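Local structure of C alpha-dehydrogenase (Sphingobium sp. SYK-6, 4YAG) at the interface of chains A and B. The protein oxidises the C-alpha alcohol of lignin-derived beta-aryl ethers with NAD+, as a short-chain dehydrogenase/reductase of the beta-aryl ether cleavage pathway. Numbering follows the deposited sequence. Chains: chain A/B, C alpha-dehydrogenase.

Contact 1: the interface of chains A and B. Residues chain A 68, 117, 121, 124-125; chain B 104-105, 109.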
# COMPACT_ATOMS: atom_id res chain seq x y z
N ARG A 68 0.11 11.35 -14.35
CA ARG A 68 -1.20 11.94 -14.05
C ARG A 68 -1.72 12.86 -15.14
O ARG A 68 -2.94 12.91 -15.38
CB ARG A 68 -1.17 12.65 -12.69
CG ARG A 68 -1.04 11.68 -11.54
CD ARG A 68 -0.75 12.40 -10.24
NE ARG A 68 -0.72 11.48 -9.13
CZ ARG A 68 -0.25 11.78 -7.92
NH1 ARG A 68 0.27 12.96 -7.68
NH2 ARG A 68 -0.29 10.87 -6.96
N MET A 117 -0.28 3.41 -7.49
CA MET A 117 -0.69 4.74 -7.93
C MET A 117 -1.45 4.68 -9.27
O MET A 117 -2.24 5.56 -9.55
CB MET A 117 0.50 5.72 -8.00
CG MET A 117 0.06 7.17 -8.16
SD MET A 117 -1.13 7.72 -6.89
CE MET A 117 -0.09 7.66 -5.46
N ASN A 121 -4.65 6.86 -9.64
CA ASN A 121 -4.74 7.89 -10.69
C ASN A 121 -5.98 7.68 -11.55
O ASN A 121 -6.64 8.63 -11.97
CB ASN A 121 -3.50 7.85 -11.59
CG ASN A 121 -2.25 8.40 -10.92
OD1 ASN A 121 -2.31 9.05 -9.86
ND2 ASN A 121 -1.10 8.18 -11.56
N MET A 124 -8.90 8.97 -9.52
CA MET A 124 -8.90 10.42 -9.40
C MET A 124 -9.25 11.10 -10.72
O MET A 124 -9.96 12.11 -10.75
CB MET A 124 -7.54 10.90 -8.90
CG MET A 124 -7.21 10.43 -7.47
SD MET A 124 -8.35 11.00 -6.19
CE MET A 124 -7.93 12.71 -6.26
N ALA A 125 -8.73 10.55 -11.82
CA ALA A 125 -8.96 11.16 -13.13
C ALA A 125 -10.35 10.89 -13.70
O ALA A 125 -10.89 11.75 -14.38
CB ALA A 125 -7.90 10.69 -14.12
N THR B 104 -7.37 15.42 -2.55
CA THR B 104 -6.67 15.69 -3.80
C THR B 104 -5.41 14.84 -3.91
O THR B 104 -5.07 14.09 -3.00
CB THR B 104 -6.22 17.15 -3.88
OG1 THR B 104 -5.28 17.40 -2.83
CG2 THR B 104 -7.41 18.08 -3.74
N TYR B 105 -4.72 14.95 -5.04
CA TYR B 105 -3.48 14.22 -5.19
C TYR B 105 -2.49 14.55 -4.08
O TYR B 105 -1.72 13.68 -3.63
CB TYR B 105 -2.86 14.52 -6.54
CG TYR B 105 -3.39 13.70 -7.71
CD1 TYR B 105 -3.51 12.32 -7.64
CD2 TYR B 105 -3.75 14.32 -8.90
CE1 TYR B 105 -3.98 11.58 -8.72
CE2 TYR B 105 -4.20 13.59 -9.98
CZ TYR B 105 -4.31 12.23 -9.89
OH TYR B 105 -4.76 11.46 -10.97
N ASP B 109 -0.64 11.81 -1.82
CA ASP B 109 0.82 11.78 -1.81
C ASP B 109 1.34 11.94 -0.37
O ASP B 109 2.27 11.24 0.04
CB ASP B 109 1.39 12.84 -2.73
CG ASP B 109 1.20 12.50 -4.21
OD1 ASP B 109 0.91 11.33 -4.51
OD2 ASP B 109 1.34 13.42 -5.04
O HOH W 1 -4.93 12.94 -13.27

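Contact 2: the interface of chains A and B. Residues chain A 148, 166, 170, 187, 248, 250, 263; chain B 262, 265-266, 269.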
# COMPACT_ATOMS: atom_id res chain seq x y z
N LEU A 148 -2.83 -11.05 -0.50
CA LEU A 148 -3.60 -11.64 0.59
C LEU A 148 -2.88 -12.79 1.28
O LEU A 148 -2.81 -12.84 2.51
CB LEU A 148 -4.93 -12.14 0.03
CG LEU A 148 -6.14 -12.15 0.92
CD1 LEU A 148 -6.44 -10.71 1.39
CD2 LEU A 148 -7.32 -12.74 0.14
N ILE A 166 -6.30 -3.96 -2.61
CA ILE A 166 -7.45 -4.62 -2.04
C ILE A 166 -8.14 -3.67 -1.04
O ILE A 166 -9.34 -3.44 -1.10
CB ILE A 166 -7.06 -5.94 -1.36
CG1 ILE A 166 -6.52 -6.94 -2.40
CG2 ILE A 166 -8.25 -6.50 -0.60
CD1 ILE A 166 -5.86 -8.18 -1.79
N GLU A 170 -11.92 -1.73 -1.04
CA GLU A 170 -12.88 -1.86 0.03
C GLU A 170 -13.31 -0.49 0.57
O GLU A 170 -14.49 -0.22 0.82
CB GLU A 170 -12.26 -2.66 1.19
CG GLU A 170 -11.96 -4.09 0.88
CD GLU A 170 -11.13 -4.77 1.98
OE1 GLU A 170 -10.55 -4.05 2.84
OE2 GLU A 170 -11.06 -6.02 1.99
N MET A 187 -8.68 -10.56 -7.69
CA MET A 187 -7.51 -11.17 -7.09
C MET A 187 -7.18 -12.46 -7.82
O MET A 187 -7.71 -13.52 -7.50
CB MET A 187 -7.77 -11.42 -5.59
CG MET A 187 -7.95 -10.12 -4.84
SD MET A 187 -8.64 -10.32 -3.19
CE MET A 187 -10.30 -10.79 -3.58
N TYR A 248 -15.62 -8.76 -4.19
CA TYR A 248 -14.44 -9.59 -4.32
C TYR A 248 -14.60 -10.65 -5.39
O TYR A 248 -15.61 -11.35 -5.44
CB TYR A 248 -14.17 -10.32 -3.01
CG TYR A 248 -13.95 -9.46 -1.80
CD1 TYR A 248 -12.96 -8.50 -1.75
CD2 TYR A 248 -14.72 -9.66 -0.66
CE1 TYR A 248 -12.74 -7.75 -0.63
CE2 TYR A 248 -14.52 -8.92 0.46
CZ TYR A 248 -13.53 -7.98 0.50
OH TYR A 248 -13.33 -7.25 1.65
N SER A 250 -12.05 -13.79 -6.78
CA SER A 250 -10.79 -14.54 -6.80
C SER A 250 -10.90 -15.61 -7.87
O SER A 250 -11.93 -16.25 -8.02
CB SER A 250 -10.49 -15.20 -5.45
OG SER A 250 -10.35 -14.22 -4.42
N PHE A 263 -4.78 -15.49 8.41
CA PHE A 263 -5.91 -14.87 9.11
C PHE A 263 -5.97 -15.34 10.56
O PHE A 263 -6.18 -14.55 11.48
CB PHE A 263 -7.22 -15.22 8.40
CG PHE A 263 -7.32 -14.69 6.99
CD1 PHE A 263 -6.54 -13.62 6.56
CD2 PHE A 263 -8.23 -15.23 6.10
CE1 PHE A 263 -6.64 -13.15 5.27
CE2 PHE A 263 -8.35 -14.75 4.82
CZ PHE A 263 -7.56 -13.72 4.40
N ARG B 262 -14.66 -10.02 7.34
CA ARG B 262 -13.93 -9.67 6.15
C ARG B 262 -13.21 -10.89 5.60
O ARG B 262 -13.27 -11.17 4.42
CB ARG B 262 -12.90 -8.56 6.45
CG ARG B 262 -12.09 -8.13 5.26
CD ARG B 262 -10.90 -7.23 5.61
NE ARG B 262 -10.13 -7.00 4.39
CZ ARG B 262 -8.81 -6.97 4.31
NH1 ARG B 262 -8.05 -7.08 5.39
NH2 ARG B 262 -8.24 -6.79 3.13
N ALA B 265 -15.50 -13.27 3.90
CA ALA B 265 -15.94 -12.81 2.59
C ALA B 265 -14.84 -13.00 1.54
O ALA B 265 -15.11 -13.31 0.38
CB ALA B 265 -16.37 -11.33 2.65
N LEU B 266 -13.59 -12.77 1.95
CA LEU B 266 -12.47 -13.02 1.05
C LEU B 266 -12.37 -14.52 0.70
O LEU B 266 -12.22 -14.88 -0.46
CB LEU B 266 -11.17 -12.54 1.68
CG LEU B 266 -10.99 -11.02 1.76
CD1 LEU B 266 -9.92 -10.68 2.78
CD2 LEU B 266 -10.67 -10.44 0.39
N SER B 269 -14.97 -15.72 -1.74
CA SER B 269 -14.76 -15.33 -3.14
C SER B 269 -13.90 -16.35 -3.90
O SER B 269 -13.77 -16.26 -5.13
CB SER B 269 -14.12 -13.94 -3.24
OG SER B 269 -12.72 -13.94 -2.95
O HOH W 2 -15.02 -14.91 -6.91

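Contact 3: the interface of chains A and B. Residues chain A 250, 252-253, 256; chain B 267, 270-271.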
# COMPACT_ATOMS: atom_id res chain seq x y z
N SER A 250 -12.05 -13.79 -6.78
CA SER A 250 -10.79 -14.54 -6.80
C SER A 250 -10.90 -15.61 -7.87
O SER A 250 -11.93 -16.25 -8.02
CB SER A 250 -10.49 -15.20 -5.45
OG SER A 250 -10.35 -14.22 -4.42
N HIS A 252 -8.82 -18.37 -8.25
CA HIS A 252 -8.29 -19.66 -7.84
C HIS A 252 -8.48 -19.88 -6.36
O HIS A 252 -8.44 -18.92 -5.59
CB HIS A 252 -6.78 -19.71 -8.11
CG HIS A 252 -6.41 -19.86 -9.55
ND1 HIS A 252 -6.51 -18.82 -10.44
CD2 HIS A 252 -5.91 -20.92 -10.24
CE1 HIS A 252 -6.11 -19.25 -11.65
NE2 HIS A 252 -5.74 -20.50 -11.53
N GLY A 253 -8.67 -21.14 -5.97
CA GLY A 253 -8.82 -21.50 -4.57
C GLY A 253 -7.60 -22.12 -3.90
O GLY A 253 -7.67 -22.51 -2.73
N ARG A 256 -6.45 -20.93 -0.36
CA ARG A 256 -7.42 -20.87 0.73
C ARG A 256 -6.75 -21.19 2.07
O ARG A 256 -6.92 -20.44 3.02
CB ARG A 256 -8.57 -21.85 0.48
CG ARG A 256 -9.58 -21.89 1.61
CD ARG A 256 -10.69 -22.86 1.29
NE ARG A 256 -11.38 -22.48 0.05
CZ ARG A 256 -12.39 -21.63 -0.00
NH1 ARG A 256 -12.86 -21.06 1.10
NH2 ARG A 256 -12.96 -21.35 -1.16
N LEU B 267 -12.45 -15.38 1.70
CA LEU B 267 -12.38 -16.82 1.45
C LEU B 267 -13.56 -17.24 0.56
O LEU B 267 -13.42 -18.06 -0.35
CB LEU B 267 -12.37 -17.58 2.76
CG LEU B 267 -11.13 -17.39 3.64
CD1 LEU B 267 -11.34 -18.00 5.03
CD2 LEU B 267 -9.88 -17.99 2.99
N MET B 270 -13.28 -17.26 -3.17
CA MET B 270 -12.39 -18.24 -3.79
C MET B 270 -13.18 -19.48 -4.21
O MET B 270 -13.91 -20.03 -3.40
CB MET B 270 -11.30 -18.63 -2.80
CG MET B 270 -10.42 -17.45 -2.43
SD MET B 270 -9.25 -17.89 -1.15
CE MET B 270 -8.58 -16.29 -0.74
N PRO B 271 -13.02 -19.92 -5.47
CA PRO B 271 -13.56 -21.21 -5.90
C PRO B 271 -13.03 -22.38 -5.09
O PRO B 271 -11.98 -22.23 -4.46
CB PRO B 271 -13.09 -21.32 -7.36
CG PRO B 271 -11.91 -20.43 -7.45
CD PRO B 271 -12.16 -19.31 -6.50

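Contact 4: the interface of chains A and B. Residues chain A 100, 108, 151-153, 156, 159-160; chain B 167-168, 171-172.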
# COMPACT_ATOMS: atom_id res chain seq x y z
N PHE A 100 15.64 -9.38 -2.57
CA PHE A 100 15.23 -8.18 -1.84
C PHE A 100 16.41 -7.23 -1.61
O PHE A 100 16.25 -6.02 -1.67
CB PHE A 100 14.61 -8.55 -0.49
CG PHE A 100 14.12 -7.36 0.30
CD1 PHE A 100 12.89 -6.84 0.06
CD2 PHE A 100 14.91 -6.76 1.25
CE1 PHE A 100 12.43 -5.73 0.76
CE2 PHE A 100 14.47 -5.67 1.95
CZ PHE A 100 13.23 -5.15 1.71
N TRP A 108 11.38 0.26 -5.77
CA TRP A 108 10.21 0.57 -4.94
C TRP A 108 9.31 1.59 -5.60
O TRP A 108 8.10 1.41 -5.68
CB TRP A 108 10.66 1.11 -3.58
CG TRP A 108 10.90 0.01 -2.58
CD1 TRP A 108 12.10 -0.42 -2.10
CD2 TRP A 108 9.90 -0.79 -1.95
NE1 TRP A 108 11.90 -1.45 -1.20
CE2 TRP A 108 10.56 -1.69 -1.10
CE3 TRP A 108 8.51 -0.83 -2.03
CZ2 TRP A 108 9.86 -2.63 -0.34
CZ3 TRP A 108 7.83 -1.75 -1.29
CH2 TRP A 108 8.50 -2.63 -0.45
N MET A 151 3.60 -13.87 1.37
CA MET A 151 4.57 -13.92 0.28
C MET A 151 5.98 -13.75 0.83
O MET A 151 6.17 -13.14 1.88
CB MET A 151 4.28 -12.80 -0.71
CG MET A 151 2.91 -12.93 -1.38
SD MET A 151 2.75 -14.38 -2.47
CE MET A 151 3.83 -13.93 -3.81
N PRO A 152 6.96 -14.26 0.08
CA PRO A 152 8.37 -14.14 0.45
C PRO A 152 8.97 -12.81 0.00
O PRO A 152 8.35 -12.06 -0.78
CB PRO A 152 9.01 -15.30 -0.28
CG PRO A 152 8.17 -15.54 -1.46
CD PRO A 152 6.76 -15.11 -1.10
N SER A 153 10.16 -12.50 0.51
CA SER A 153 10.76 -11.19 0.32
C SER A 153 11.06 -10.86 -1.14
O SER A 153 11.11 -9.69 -1.49
CB SER A 153 12.05 -11.09 1.16
OG SER A 153 12.99 -12.03 0.70
N ALA A 156 8.33 -8.73 -2.29
CA ALA A 156 7.90 -7.70 -1.34
C ALA A 156 7.21 -6.52 -2.00
O ALA A 156 6.18 -6.04 -1.52
CB ALA A 156 9.05 -7.21 -0.51
N ALA A 159 3.75 -7.62 -3.52
CA ALA A 159 2.75 -7.93 -2.51
C ALA A 159 2.25 -6.70 -1.77
O ALA A 159 1.06 -6.58 -1.49
CB ALA A 159 3.31 -8.91 -1.52
N THR A 160 3.17 -5.82 -1.42
CA THR A 160 2.86 -4.62 -0.67
C THR A 160 1.85 -3.75 -1.44
O THR A 160 0.86 -3.29 -0.90
CB THR A 160 4.15 -3.83 -0.35
OG1 THR A 160 5.00 -4.60 0.51
CG2 THR A 160 3.87 -2.50 0.32
N THR B 167 1.59 -5.90 5.13
CA THR B 167 2.13 -6.80 4.13
C THR B 167 3.64 -6.61 3.93
O THR B 167 4.38 -7.59 3.75
CB THR B 167 1.36 -6.63 2.80
OG1 THR B 167 -0.01 -6.94 3.06
CG2 THR B 167 1.91 -7.52 1.73
N LEU B 168 4.08 -5.37 3.93
CA LEU B 168 5.51 -5.07 3.84
C LEU B 168 6.27 -5.83 4.91
O LEU B 168 7.30 -6.46 4.67
CB LEU B 168 5.72 -3.57 4.02
CG LEU B 168 7.16 -3.10 4.25
CD1 LEU B 168 7.98 -3.24 2.99
CD2 LEU B 168 7.13 -1.66 4.71
N THR B 171 6.38 -9.64 4.34
CA THR B 171 7.22 -10.07 3.23
C THR B 171 8.70 -9.93 3.49
O THR B 171 9.48 -10.76 3.03
CB THR B 171 6.86 -9.32 1.91
OG1 THR B 171 7.18 -7.92 1.99
CG2 THR B 171 5.40 -9.52 1.61
N ILE B 172 9.11 -8.90 4.23
CA ILE B 172 10.54 -8.72 4.47
C ILE B 172 11.10 -9.69 5.51
O ILE B 172 12.32 -9.82 5.63
CB ILE B 172 10.92 -7.28 4.90
CG1 ILE B 172 10.36 -6.94 6.28
CG2 ILE B 172 10.50 -6.26 3.82
CD1 ILE B 172 10.77 -5.54 6.80

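Contact 1: the interface of chains A and B
A:Arg68, at the start of helix 68-82, meets B:Tyr105 and B:Asp109 on the first turns of helix 105-133 of the partner, in a salt-bridge and stacking patch that probably pins these helices together. The guanidinium meets the carboxylate of B:Asp109 end-on and tip to tip: A:Arg68 NH2 donates to B:Asp109 OD1 at 2.8 Å and NH1 to OD2 at 2.9 Å. Both bonds are nearly straight, and both oxygens are met on their syn sides. With the planes 14° apart, this is a bidentate, nearly coplanar salt bridge. The same arginine slides past B:Tyr105 in the opposite direction; CD sits over the phenol ring, 3.5 Å from its centroid, and the guanidinium stacks nearly parallel above the CD1 side of the ring. Its chain runs extended from CG to NE (chi2 169°, chi3 176°), which carries the charged end along the ring to the carboxylate. A:Met124 CB lies on the other face of the ring, 3.6 Å from B:Tyr105 CE1, so the phenol is held between the two side chains.

In the second shell, A:Asn121 steadies the arginine: its amide OD1 accepts from A:Arg68 NE at 3.0 Å, fixing the guanidinium's rotation. The sulfur of A:Met117 adds a weak bond to NH2. At the ring's far end, the phenol OH of B:Tyr105 lies 2.7 Å from the oxygen of water 1, which also bonds the backbone O of A:Arg68.

Contact 2: the interface of chains A and B
Helix 256-268 of chain B, with B:Ser269 just beyond it, packs on strand 248-250, helix 156-177 and the loop at A:Leu148 of chain A. B:Leu266 is the apolar centre: its CD2 methyl lies over one face of the A:Tyr248 ring, 3.7 Å from the centroid and shifted toward the rim, while CD1 meets A:Leu148 CD1 at 3.8 Å. B:Ala265 CB touches the CE2 side of that ring. Beyond the ring, two chains grip A:Glu170 OE2. B:Arg262 NE donates to the syn lone pair of A:Glu170 OE2 at 2.8 Å in a salt bridge, the guanidinium turned 87° to the carboxylate, and A:Tyr248 OH donates to the same OE2 at 2.6 Å from above the carboxylate plane. An alanine in place of A:Tyr248 would probably leave B:Leu266 CD2 facing a gap and A:Glu170 freer to turn without the phenol donor. B:Ser269 places its hydroxyl between its own N and carbonyl carbon (chi1 76°), where OG donates to B:Leu266 O at 2.7 Å and hydrogen-bonds A:Ser250 OG at 2.8 Å. Water 2 bridges A:Ser250 N and B:Ser269 O. The site fastens helix 256-268 of one subunit to strand 248-250 and helix 156-177 of the other and probably stabilises the dimer.

Contact 3: the interface of chains A and B
The guanidinium of A:Arg256 has B:Met270 O and B:Pro271 O at its edge and in its plane, while B:Leu267 O approaches from above the plane, 3.4 Å from NH1. A:Arg256 NH2 comes within 2.8 Å of B:Met270 O, but the oxygen lies nearly in line with the CZ-NH2 bond and between its two hydrogens, so this is a close polar approach and not a hydrogen bond. The positive group thus faces carbonyl oxygens where helix 256-268 of chain B gives way to its tail, a likely favourable electrostatic setting. Leaving its helix with CG anti to the backbone N, the arginine bends at chi3 (-60°), which brings the guanidinium round to these oxygens. An alanine here would probably leave the carbonyls of B:Leu267 and B:Met270 without their positive neighbour and open a gap beside the tail. The patch anchors the modelled tail of one subunit on the other and probably supports the dimer.

The extended chain of B:Met270 makes the apolar side: CG meets A:Ser250 CB at 3.8 Å, and SD lies 4.0 Å from A:Arg256 CA. B:Pro271 lays its ring against the backbone of A:His252 and A:Gly253, with CG 3.7 Å from A:His252 CA. B:Pro271 CD reaches the carbonyl O of A:Ser250 at 3.4 Å.

Contact 4: the interface of chains A and B
This is a helix-to-helix interface in which helix 156-177 of each subunit packs on its symmetry mate, a pairing typical of short-chain dehydrogenase oligomers and likely to hold the dimer together. B:Thr171 sits against A:Ala156 and A:Ala159, whose small side chains let the helices come near: its CB is 3.8 Å from A:Ala156 CA, and its CG2 methyl is equally far from A:Ala159 CB. B:Thr167 presents CG2, anti to its backbone N (hydroxyl at chi1 -60°), to the same A:Ala159.

The hydroxyls of B:Thr171 and A:Thr160 serve their own helices. B:Thr171 OG1 donates to B:Leu168 O at 3.0 Å, from above the carbonyl plane, and A:Thr160 OG1 donates to A:Ala156 O at 2.8 Å while resting 3.4 Å from B:Leu168 CA. Both are thereby bonded within their own chains, and the contact across is mainly carbon against carbon.

On the flank, B:Leu168 touches the outer corner of the A:Trp108 indole, CD1 to CH2 at 3.5 Å, and B:Ile172 leans its CG2 methyl over the rim of A:Phe100, 3.6 Å from CZ. Helix 156-177 also carries A:Tyr158 and A:Lys162, the YxxxK pair of the family, so this packing probably steadies the active site that binds NADH.

The four contacts are parts of one two-fold interface, and each has a twin with the chains exchanged. Contact 2 and contact 3 are near neighbours, their C-alpha centres about 9 Å apart; they share A:Ser250, strand 248-250 and helix 256-268. Contact 4 lies about 18 Å from contact 2, linked to it by helix 156-177, and about 21 Å from contact 3. Contact 1 stands farther off, about 24 Å from contacts 2 and 4 and 31 Å from contact 3, but shares helix 105-133 with contact 4. Spread fastenings on common helices would probably resist rocking of the two subunits.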